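Long-range contacts in cyclopropane mycolic acid synthase 1 (Mycobacterium tuberculosis, PDB 1KPH), which catalyses transfer of a methylene group from S-adenosyl-L-methionine to a double bond of mycolic acids, forming the distal cyclopropane ring of alpha mycolates: residues 11-16 with 199-203; 123-127 with 153-157; 158-163 with 283-287. Numbering follows the deposited sequence.

Interaction 1. Residues 11-16 with 199-203. With 10A (didecyl-dimethyl-ammonium), chain G; SAH (S-adenosyl-L-homocysteine), chain F.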
loop_
_atom_site.group_PDB
_atom_site.type_symbol
_atom_site.label_atom_id
_atom_site.label_comp_id
_atom_site.label_asym_id
_atom_site.label_seq_id
_atom_site.Cartn_x
_atom_site.Cartn_y
_atom_site.Cartn_z
ATOM N N ASN A 11 -12.497 4.929 9.351
ATOM C CA ASN A 11 -11.116 5.406 9.431
ATOM C C ASN A 11 -10.397 5.399 8.088
ATOM O O ASN A 11 -9.741 6.377 7.718
ATOM C CB ASN A 11 -10.302 4.567 10.420
ATOM C CG ASN A 11 -10.774 4.725 11.847
ATOM O OD1 ASN A 11 -10.987 5.838 12.322
ATOM N ND2 ASN A 11 -10.932 3.606 12.545
ATOM N N VAL A 12 -10.507 4.286 7.371
ATOM C CA VAL A 12 -9.861 4.154 6.074
ATOM C C VAL A 12 -10.463 5.155 5.108
ATOM O O VAL A 12 -9.740 5.855 4.403
ATOM C CB VAL A 12 -10.024 2.728 5.519
ATOM C CG1 VAL A 12 -9.495 2.652 4.094
ATOM C CG2 VAL A 12 -9.271 1.754 6.407
ATOM N N GLN A 13 -11.791 5.229 5.089
ATOM C CA GLN A 13 -12.484 6.160 4.210
ATOM C C GLN A 13 -12.157 7.603 4.570
ATOM O O GLN A 13 -12.207 8.491 3.718
ATOM C CB GLN A 13 -13.997 5.934 4.286
ATOM C CG GLN A 13 -14.471 4.701 3.531
ATOM C CD GLN A 13 -15.959 4.447 3.703
ATOM O OE1 GLN A 13 -16.758 5.383 3.746
ATOM N NE2 GLN A 13 -16.338 3.178 3.784
ATOM N N ALA A 14 -11.819 7.838 5.836
ATOM C CA ALA A 14 -11.485 9.186 6.282
ATOM C C ALA A 14 -10.366 9.774 5.429
ATOM O O ALA A 14 -10.347 10.975 5.147
ATOM C CB ALA A 14 -11.068 9.164 7.751
ATOM N N HIS A 15 -9.442 8.919 5.002
ATOM C CA HIS A 15 -8.316 9.368 4.194
ATOM C C HIS A 15 -8.527 9.288 2.681
ATOM O O HIS A 15 -8.449 10.301 1.989
ATOM C CB HIS A 15 -7.062 8.567 4.555
ATOM C CG HIS A 15 -5.819 9.059 3.878
ATOM N ND1 HIS A 15 -5.034 10.064 4.401
ATOM C CD2 HIS A 15 -5.254 8.719 2.694
ATOM C CE1 HIS A 15 -4.041 10.323 3.570
ATOM N NE2 HIS A 15 -4.151 9.521 2.526
ATOM N N TYR A 16 -8.809 8.091 2.174
ATOM C CA TYR A 16 -8.961 7.885 0.732
ATOM C C TYR A 16 -10.224 8.392 0.045
ATOM O O TYR A 16 -10.240 8.538 -1.179
ATOM C CB TYR A 16 -8.758 6.406 0.396
ATOM C CG TYR A 16 -7.475 5.846 0.970
ATOM C CD1 TYR A 16 -7.459 5.238 2.224
ATOM C CD2 TYR A 16 -6.267 5.962 0.279
ATOM C CE1 TYR A 16 -6.273 4.758 2.780
ATOM C CE2 TYR A 16 -5.076 5.485 0.828
ATOM C CZ TYR A 16 -5.086 4.885 2.079
ATOM O OH TYR A 16 -3.914 4.412 2.631
ATOM N N ILE A 199 -3.947 12.157 9.592
ATOM C CA ILE A 199 -3.776 11.601 8.248
ATOM C C ILE A 199 -4.361 10.197 8.102
ATOM O O ILE A 199 -5.229 9.959 7.259
ATOM C CB ILE A 199 -2.279 11.548 7.850
ATOM C CG1 ILE A 199 -1.617 12.906 8.105
ATOM C CG2 ILE A 199 -2.144 11.173 6.374
ATOM C CD1 ILE A 199 -2.213 14.049 7.322
ATOM N N PHE A 200 -3.882 9.264 8.918
ATOM C CA PHE A 200 -4.372 7.899 8.846
ATOM C C PHE A 200 -4.973 7.411 10.158
ATOM O O PHE A 200 -4.311 6.722 10.938
ATOM C CB PHE A 200 -3.248 6.954 8.421
ATOM C CG PHE A 200 -2.672 7.268 7.068
ATOM C CD1 PHE A 200 -1.384 7.781 6.947
ATOM C CD2 PHE A 200 -3.419 7.053 5.914
ATOM C CE1 PHE A 200 -0.846 8.074 5.696
ATOM C CE2 PHE A 200 -2.889 7.345 4.659
ATOM C CZ PHE A 200 -1.599 7.856 4.551
ATOM N N PRO A 201 -6.238 7.772 10.422
ATOM C CA PRO A 201 -6.897 7.339 11.656
ATOM C C PRO A 201 -6.873 5.814 11.729
ATOM O O PRO A 201 -7.231 5.136 10.763
ATOM C CB PRO A 201 -8.317 7.877 11.493
ATOM C CG PRO A 201 -8.113 9.111 10.676
ATOM C CD PRO A 201 -7.116 8.660 9.643
ATOM N N GLY A 202 -6.433 5.280 12.863
ATOM C CA GLY A 202 -6.394 3.836 13.030
ATOM C C GLY A 202 -5.135 3.173 12.508
ATOM O O GLY A 202 -4.941 1.972 12.686
ATOM N N GLY A 203 -4.276 3.952 11.862
ATOM C CA GLY A 203 -3.042 3.400 11.330
ATOM C C GLY A 203 -2.125 2.845 12.406
ATOM O O GLY A 203 -2.131 3.314 13.544
HETATM C C1 10A G . 3.051 4.857 13.801
HETATM C C2 10A G . 1.670 4.935 13.141
HETATM C C3 10A G . 1.786 4.630 11.643
HETATM C C4 10A G . 0.473 4.692 10.847
HETATM C C5 10A G . 0.815 4.364 9.386
HETATM C C6 10A G . -0.356 4.437 8.395
HETATM C C7 10A G . 0.264 4.118 7.026
HETATM C C8 10A G . -0.677 4.285 5.830
HETATM C C9 10A G . 0.130 3.994 4.547
HETATM C C10 10A G . -0.695 4.350 3.310
HETATM N N1 10A G . -0.089 4.384 1.897
HETATM C C11 10A G . -1.193 4.874 0.981
HETATM C C12 10A G . 0.285 3.003 1.423
HETATM C C13 10A G . 1.168 5.248 1.706
HETATM C C14 10A G . 1.214 6.765 2.068
HETATM C C15 10A G . 2.617 7.411 2.164
HETATM C C16 10A G . 3.613 6.895 3.230
HETATM C C17 10A G . 3.157 7.156 4.679
HETATM C C18 10A G . 4.170 6.667 5.723
HETATM C C19 10A G . 3.662 6.967 7.140
HETATM C C20 10A G . 4.716 6.517 8.165
HETATM C C21 10A G . 4.276 6.831 9.597
HETATM C C22 10A G . 5.380 6.381 10.554
HETATM N N SAH F . -2.329 -0.954 -3.043
HETATM C CA SAH F . -2.647 0.346 -3.634
HETATM C CB SAH F . -3.316 1.284 -2.607
HETATM C CG SAH F . -2.658 1.452 -1.219
HETATM C C SAH F . -1.384 1.022 -4.197
HETATM O OXT SAH F . -1.518 2.048 -4.887
HETATM C "C5'" SAH F . -4.285 1.451 1.074
HETATM C "C4'" SAH F . -5.386 0.607 0.446
HETATM O "O4'" SAH F . -5.712 -0.575 1.226
HETATM C "C3'" SAH F . -6.693 1.373 0.258
HETATM O "O3'" SAH F . -7.226 1.080 -1.061
HETATM C "C2'" SAH F . -7.576 0.846 1.362
HETATM O "O2'" SAH F . -8.967 0.989 1.062
HETATM C "C1'" SAH F . -7.141 -0.576 1.466
HETATM N N9 SAH F . -7.463 -1.197 2.755
HETATM C C8 SAH F . -7.219 -0.787 4.030
HETATM N N7 SAH F . -7.624 -1.563 4.986
HETATM C C5 SAH F . -8.205 -2.613 4.275
HETATM C C6 SAH F . -8.907 -3.927 4.687
HETATM N N6 SAH F . -9.081 -4.295 5.966
HETATM N N1 SAH F . -9.361 -4.729 3.668
HETATM C C2 SAH F . -9.176 -4.345 2.375
HETATM N N3 SAH F . -8.580 -3.227 1.896
HETATM C C4 SAH F . -8.114 -2.401 2.909
HETATM O O HOH W 1 -6.812 5.871 7.844
#
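His15, near the C-terminal end of helix 9-16, has the largest area covered by the other segment (71 Å²), followed by Pro201 (67 Å²) and Phe200 (55 Å²). The imidazole bonds to a backbone carbonyl of residues 199-203: His15 ND1 donates a hydrogen bond to Ile199 O at 2.9 Å, with a bent N-H...O angle of 135°, and the oxygen lies near the ring plane. The ring's other nitrogen is hydrogen-bonded to Tyr33 OH, so the imidazole joins three parts of the chain. Phe200 CE2 sits over one face of the imidazole, 3.3 Å from His15 NE2; the centroids are 4.1 Å apart and the planes are inclined by 36°, an oblique pairing.

Pro201 packs against the preceding turn of the helix, where its CG meets Ala14 CB at 4.2 Å and its CB comes 3.5 Å from Asn11 OD1. A water bridges the two backbones, donating to Asn11 O and to Pro201 O, each 3.0 Å from the water oxygen. Pro201 is the second residue of a type II beta turn, Phe200 to Gly203, closed by Gly203 N to Phe200 O at 2.9 Å; Gly202, the third, has the positive phi (86°) this turn calls for.

Both ligands border the contact. Tyr16 OH, hydrogen-bonded to His141, lies 3.2 Å from C11 of didecyl-dimethyl-ammonium and 3.4 Å from C5' of S-adenosyl-L-homocysteine, while 10A C8 covers a face of Phe200. The chemistry implies a pocket wall with aromatic groups against the lipid-like ligand, while His15 is held through both ring nitrogens, by Ile199 O and Tyr33.

Interaction 2. Residues 123-127 with 153-157. With SAH (S-adenosyl-L-homocysteine), chain F.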
loop_
_atom_site.group_PDB
_atom_site.type_symbol
_atom_site.label_atom_id
_atom_site.label_comp_id
_atom_site.label_asym_id
_atom_site.label_seq_id
_atom_site.Cartn_x
_atom_site.Cartn_y
_atom_site.Cartn_z
ATOM N N TRP A 123 -10.823 -7.692 3.567
ATOM C CA TRP A 123 -10.488 -9.109 3.511
ATOM C C TRP A 123 -11.272 -9.831 4.603
ATOM O O TRP A 123 -11.464 -11.044 4.542
ATOM C CB TRP A 123 -8.987 -9.334 3.726
ATOM C CG TRP A 123 -8.441 -8.662 4.949
ATOM C CD1 TRP A 123 -7.883 -7.418 5.020
ATOM C CD2 TRP A 123 -8.413 -9.190 6.280
ATOM N NE1 TRP A 123 -7.507 -7.138 6.311
ATOM C CE2 TRP A 123 -7.821 -8.208 7.108
ATOM C CE3 TRP A 123 -8.831 -10.397 6.857
ATOM C CZ2 TRP A 123 -7.636 -8.396 8.483
ATOM C CZ3 TRP A 123 -8.646 -10.584 8.228
ATOM C CH2 TRP A 123 -8.052 -9.587 9.022
ATOM N N GLU A 124 -11.717 -9.069 5.599
ATOM C CA GLU A 124 -12.486 -9.616 6.713
ATOM C C GLU A 124 -13.827 -10.164 6.238
ATOM O O GLU A 124 -14.449 -10.973 6.923
ATOM C CB GLU A 124 -12.750 -8.539 7.773
ATOM C CG GLU A 124 -11.518 -7.962 8.469
ATOM C CD GLU A 124 -10.965 -6.723 7.781
ATOM O OE1 GLU A 124 -10.292 -5.923 8.465
ATOM O OE2 GLU A 124 -11.193 -6.550 6.563
ATOM N N GLN A 125 -14.266 -9.714 5.066
ATOM C CA GLN A 125 -15.539 -10.140 4.498
ATOM C C GLN A 125 -15.348 -10.923 3.201
ATOM O O GLN A 125 -16.308 -11.156 2.462
ATOM C CB GLN A 125 -16.413 -8.917 4.222
ATOM C CG GLN A 125 -16.605 -8.012 5.424
ATOM C CD GLN A 125 -17.233 -6.685 5.054
ATOM O OE1 GLN A 125 -16.714 -5.956 4.208
ATOM N NE2 GLN A 125 -18.355 -6.359 5.690
ATOM N N PHE A 126 -14.109 -11.320 2.925
ATOM C CA PHE A 126 -13.801 -12.074 1.714
ATOM C C PHE A 126 -13.265 -13.456 2.061
ATOM O O PHE A 126 -12.230 -13.584 2.710
ATOM C CB PHE A 126 -12.758 -11.334 0.867
ATOM C CG PHE A 126 -12.431 -12.025 -0.426
ATOM C CD1 PHE A 126 -13.229 -11.841 -1.552
ATOM C CD2 PHE A 126 -11.341 -12.883 -0.514
ATOM C CE1 PHE A 126 -12.944 -12.504 -2.748
ATOM C CE2 PHE A 126 -11.049 -13.550 -1.704
ATOM C CZ PHE A 126 -11.853 -13.360 -2.822
ATOM N N ASP A 127 -13.976 -14.488 1.617
ATOM C CA ASP A 127 -13.578 -15.864 1.883
ATOM C C ASP A 127 -13.742 -16.684 0.611
ATOM O O ASP A 127 -14.595 -17.566 0.525
ATOM C CB ASP A 127 -14.440 -16.445 3.008
ATOM C CG ASP A 127 -14.052 -17.865 3.368
ATOM O OD1 ASP A 127 -12.853 -18.111 3.623
ATOM O OD2 ASP A 127 -14.950 -18.733 3.403
ATOM N N LEU A 153 -6.334 -16.138 7.030
ATOM C CA LEU A 153 -7.192 -16.107 5.848
ATOM C C LEU A 153 -6.362 -16.282 4.585
ATOM O O LEU A 153 -6.713 -17.066 3.702
ATOM C CB LEU A 153 -7.954 -14.779 5.773
ATOM C CG LEU A 153 -8.815 -14.547 4.524
ATOM C CD1 LEU A 153 -9.889 -15.620 4.424
ATOM C CD2 LEU A 153 -9.447 -13.165 4.584
ATOM N N ALA A 154 -5.261 -15.542 4.504
ATOM C CA ALA A 154 -4.377 -15.613 3.349
ATOM C C ALA A 154 -3.938 -17.052 3.092
ATOM O O ALA A 154 -3.995 -17.536 1.963
ATOM C CB ALA A 154 -3.157 -14.728 3.574
ATOM N N HIS A 155 -3.509 -17.738 4.143
ATOM C CA HIS A 155 -3.054 -19.113 4.005
ATOM C C HIS A 155 -4.199 -20.042 3.618
ATOM O O HIS A 155 -4.009 -20.999 2.868
ATOM C CB HIS A 155 -2.409 -19.583 5.312
ATOM C CG HIS A 155 -1.683 -20.888 5.195
ATOM N ND1 HIS A 155 -2.331 -22.104 5.194
ATOM C CD2 HIS A 155 -0.365 -21.164 5.055
ATOM C CE1 HIS A 155 -1.442 -23.074 5.059
ATOM N NE2 HIS A 155 -0.242 -22.529 4.972
ATOM N N ARG A 156 -5.392 -19.749 4.121
ATOM C CA ARG A 156 -6.561 -20.571 3.827
ATOM C C ARG A 156 -7.067 -20.416 2.390
ATOM O O ARG A 156 -7.505 -21.386 1.773
ATOM C CB ARG A 156 -7.689 -20.243 4.813
ATOM C CG ARG A 156 -8.954 -21.067 4.605
ATOM C CD ARG A 156 -9.985 -20.795 5.689
ATOM N NE ARG A 156 -10.343 -19.383 5.771
ATOM C CZ ARG A 156 -11.228 -18.886 6.630
ATOM N NH1 ARG A 156 -11.849 -19.693 7.482
ATOM N NH2 ARG A 156 -11.486 -17.585 6.646
ATOM N N LEU A 157 -6.991 -19.203 1.853
ATOM C CA LEU A 157 -7.471 -18.942 0.496
ATOM C C LEU A 157 -6.514 -19.353 -0.623
ATOM O O LEU A 157 -6.933 -19.523 -1.767
ATOM C CB LEU A 157 -7.820 -17.457 0.343
ATOM C CG LEU A 157 -8.841 -16.880 1.329
ATOM C CD1 LEU A 157 -9.161 -15.449 0.939
ATOM C CD2 LEU A 157 -10.111 -17.723 1.329
HETATM N N SAH F . -2.329 -0.954 -3.043
HETATM C CA SAH F . -2.647 0.346 -3.634
HETATM C CB SAH F . -3.316 1.284 -2.607
HETATM C CG SAH F . -2.658 1.452 -1.219
HETATM C C SAH F . -1.384 1.022 -4.197
HETATM O OXT SAH F . -1.518 2.048 -4.887
HETATM C "C5'" SAH F . -4.285 1.451 1.074
HETATM C "C4'" SAH F . -5.386 0.607 0.446
HETATM O "O4'" SAH F . -5.712 -0.575 1.226
HETATM C "C3'" SAH F . -6.693 1.373 0.258
HETATM O "O3'" SAH F . -7.226 1.080 -1.061
HETATM C "C2'" SAH F . -7.576 0.846 1.362
HETATM O "O2'" SAH F . -8.967 0.989 1.062
HETATM C "C1'" SAH F . -7.141 -0.576 1.466
HETATM N N9 SAH F . -7.463 -1.197 2.755
HETATM C C8 SAH F . -7.219 -0.787 4.030
HETATM N N7 SAH F . -7.624 -1.563 4.986
HETATM C C5 SAH F . -8.205 -2.613 4.275
HETATM C C6 SAH F . -8.907 -3.927 4.687
HETATM N N6 SAH F . -9.081 -4.295 5.966
HETATM N N1 SAH F . -9.361 -4.729 3.668
HETATM C C2 SAH F . -9.176 -4.345 2.375
HETATM N N3 SAH F . -8.580 -3.227 1.896
HETATM C C4 SAH F . -8.114 -2.401 2.909
#
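The adenine end of the S-adenosyl-L-homocysteine pocket rests on residues 123-127, and helix 147-157 packs behind that loop. On the ligand side, Trp123 N gives a weak hydrogen bond to SAH N1 at 3.3 Å, and SAH N6 donates to Glu124 OE2 at 3.1 Å and more weakly to Glu124 OE1 at 3.2 Å. Glu124 also forms a salt bridge with Arg146.

Leu153 carries the largest buried area of the contact, 69 Å². Its CD2 lies 2.9 Å from Trp123 O, 3.4 Å from Phe126 O and 3.6 Å from Trp123 CE3, meeting the indole at its edge. Trp123 O is at the same time the acceptor for Phe126 N at 3.1 Å, so the methyl abuts a tight turn of backbone. One helical turn on, Leu157 CD1 lies 3.7 Å from Phe126 CD2, at the edge of the ring; this phenyl continues onto Leu69, Val91 and Leu93 of the neighbouring strands. At the exposed margin Asp127 OD1 lies 3.4 Å from Arg156 NH2 and over a face of the guanidinium, a salt bridge of charges alone, since no N-H points at the oxygen.

With no hydrogen bond between the segments, apolar fit does most of the joining of loop to helix here. An acidic residue at adenine N6 and a backbone NH near N1 are typical of the Rossmann-like fold of AdoMet-dependent methyltransferases.

Interaction 3. Residues 158-163 with 283-287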
loop_
_atom_site.group_PDB
_atom_site.type_symbol
_atom_site.label_atom_id
_atom_site.label_comp_id
_atom_site.label_asym_id
_atom_site.label_seq_id
_atom_site.Cartn_x
_atom_site.Cartn_y
_atom_site.Cartn_z
ATOM N N LEU A 158 -5.236 -19.519 -0.297
ATOM C CA LEU A 158 -4.236 -19.890 -1.297
ATOM C C LEU A 158 -4.163 -21.381 -1.595
ATOM O O LEU A 158 -4.479 -22.213 -0.745
ATOM C CB LEU A 158 -2.848 -19.419 -0.856
ATOM C CG LEU A 158 -2.504 -17.932 -0.954
ATOM C CD1 LEU A 158 -1.198 -17.671 -0.224
ATOM C CD2 LEU A 158 -2.396 -17.526 -2.413
ATOM N N PRO A 159 -3.739 -21.735 -2.821
ATOM C CA PRO A 159 -3.611 -23.135 -3.236
ATOM C C PRO A 159 -2.445 -23.743 -2.466
ATOM O O PRO A 159 -1.880 -23.094 -1.584
ATOM C CB PRO A 159 -3.306 -23.032 -4.730
ATOM C CG PRO A 159 -3.887 -21.705 -5.124
ATOM C CD PRO A 159 -3.505 -20.833 -3.961
ATOM N N ALA A 160 -2.077 -24.973 -2.807
ATOM C CA ALA A 160 -0.971 -25.646 -2.136
ATOM C C ALA A 160 0.352 -24.942 -2.432
ATOM O O ALA A 160 1.203 -24.805 -1.553
ATOM C CB ALA A 160 -0.897 -27.108 -2.577
ATOM N N ASP A 161 0.513 -24.495 -3.674
ATOM C CA ASP A 161 1.730 -23.805 -4.093
ATOM C C ASP A 161 1.550 -22.283 -4.047
ATOM O O ASP A 161 2.354 -21.536 -4.603
ATOM C CB ASP A 161 2.103 -24.228 -5.515
ATOM C CG ASP A 161 1.040 -23.847 -6.534
ATOM O OD1 ASP A 161 1.325 -23.903 -7.749
ATOM O OD2 ASP A 161 -0.084 -23.492 -6.118
ATOM N N GLY A 162 0.492 -21.837 -3.378
ATOM C CA GLY A 162 0.203 -20.417 -3.285
ATOM C C GLY A 162 1.334 -19.527 -2.805
ATOM O O GLY A 162 2.245 -19.971 -2.104
ATOM N N VAL A 163 1.265 -18.254 -3.183
ATOM C CA VAL A 163 2.274 -17.274 -2.795
ATOM C C VAL A 163 1.638 -15.908 -2.580
ATOM O O VAL A 163 0.795 -15.485 -3.367
ATOM C CB VAL A 163 3.356 -17.111 -3.887
ATOM C CG1 VAL A 163 4.424 -16.125 -3.419
ATOM C CG2 VAL A 163 3.970 -18.452 -4.221
ATOM N N PHE A 283 7.607 -8.754 1.433
ATOM C CA PHE A 283 7.816 -10.091 1.973
ATOM C C PHE A 283 7.218 -11.133 1.037
ATOM O O PHE A 283 6.029 -11.096 0.736
ATOM C CB PHE A 283 7.145 -10.228 3.339
ATOM C CG PHE A 283 7.687 -9.306 4.387
ATOM C CD1 PHE A 283 8.626 -9.757 5.312
ATOM C CD2 PHE A 283 7.234 -7.993 4.479
ATOM C CE1 PHE A 283 9.103 -8.908 6.319
ATOM C CE2 PHE A 283 7.703 -7.140 5.475
ATOM C CZ PHE A 283 8.638 -7.599 6.399
ATOM N N THR A 284 8.048 -12.052 0.568
ATOM C CA THR A 284 7.579 -13.118 -0.303
ATOM C C THR A 284 7.151 -14.253 0.627
ATOM O O THR A 284 7.988 -14.961 1.185
ATOM C CB THR A 284 8.697 -13.609 -1.247
ATOM O OG1 THR A 284 9.119 -12.527 -2.088
ATOM C CG2 THR A 284 8.201 -14.754 -2.125
ATOM N N CYS A 285 5.844 -14.406 0.800
ATOM C CA CYS A 285 5.301 -15.432 1.676
ATOM C C CYS A 285 4.903 -16.687 0.899
ATOM O O CYS A 285 3.919 -16.690 0.160
ATOM C CB CYS A 285 4.110 -14.856 2.435
ATOM S SG CYS A 285 4.526 -13.333 3.333
ATOM N N GLN A 286 5.687 -17.747 1.078
ATOM C CA GLN A 286 5.465 -19.017 0.394
ATOM C C GLN A 286 4.690 -20.031 1.238
ATOM O O GLN A 286 5.036 -20.297 2.391
ATOM C CB GLN A 286 6.813 -19.624 -0.004
ATOM C CG GLN A 286 6.714 -20.923 -0.787
ATOM C CD GLN A 286 6.266 -20.702 -2.212
ATOM O OE1 GLN A 286 6.881 -19.935 -2.948
ATOM N NE2 GLN A 286 5.191 -21.376 -2.612
ATOM N N LYS A 287 3.641 -20.601 0.658
ATOM C CA LYS A 287 2.842 -21.596 1.359
ATOM C C LYS A 287 3.405 -22.984 1.068
ATOM O O LYS A 287 4.146 -23.170 0.099
ATOM C CB LYS A 287 1.379 -21.520 0.913
ATOM C CG LYS A 287 0.465 -22.528 1.593
ATOM C CD LYS A 287 -0.984 -22.335 1.173
ATOM C CE LYS A 287 -1.874 -23.418 1.761
ATOM N NZ LYS A 287 -3.311 -23.208 1.435
HETATM O O HOH W 2 4.602 -21.763 -5.829
#
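Lys287, the C-terminal residue, lays its side chain along Leu158 and the turn that follows it, with CD 4.0 Å from Leu158 CB and 3.0 Å from Pro159 O; 103 Å² of the residue is covered. All four chi angles are near 180°, so the chain is fully extended. The setting is the antiparallel pairing of strands 163-171 and 278-286 in the mixed sheet of this Rossmann-like methyltransferase fold, just where helix 147-157 passes through a type I turn (Pro159 to Gly162) into the strand.

Val163 and Gln286 form a non-hydrogen-bonded pair, CA to CA 4.8 Å, with both side chains on one face and Val163 CG2 3.5 Å from Gln286 OE1. Beside that pair, Lys287 N donates to Gly162 O (3.2 Å, 162°), and Val163 CA makes a CA-H...O contact with Cys285 O at 3.4 Å. A water links the turn to the strand, donating to Asp161 O at 2.6 Å and accepting from Gln286 NE2 at 3.3 Å.

The ammonium group meets carbonyls from the last turn of the helix and the residues after it: besides bonding to His155 O, Lys287 NZ donates to Leu158 O at 2.7 Å and, weakly, to Pro159 O at 3.3 Å.

Interactions 2 and 3 share helix 147-157 and its exit: the helix packs on the adenine-side loop in interaction 2, then the residues after it are met by the C-terminal residues 283-287 in interaction 3, and the two touch where Lys287 NZ lies 2.7 Å from His155 O. Interaction 1 stands apart, about 29 Å centre to centre from interaction 3 and on the opposite side of the chain's centre, yet it meets the same S-adenosyl-L-homocysteine as interaction 2. Interaction 2 is the most buried of the three and mainly apolar; interactions 1 and 3 are partly buried and water-bridged, one aromatic beside ligands, the other built on backbone carbonyls where two neighbouring strands meet at their ends.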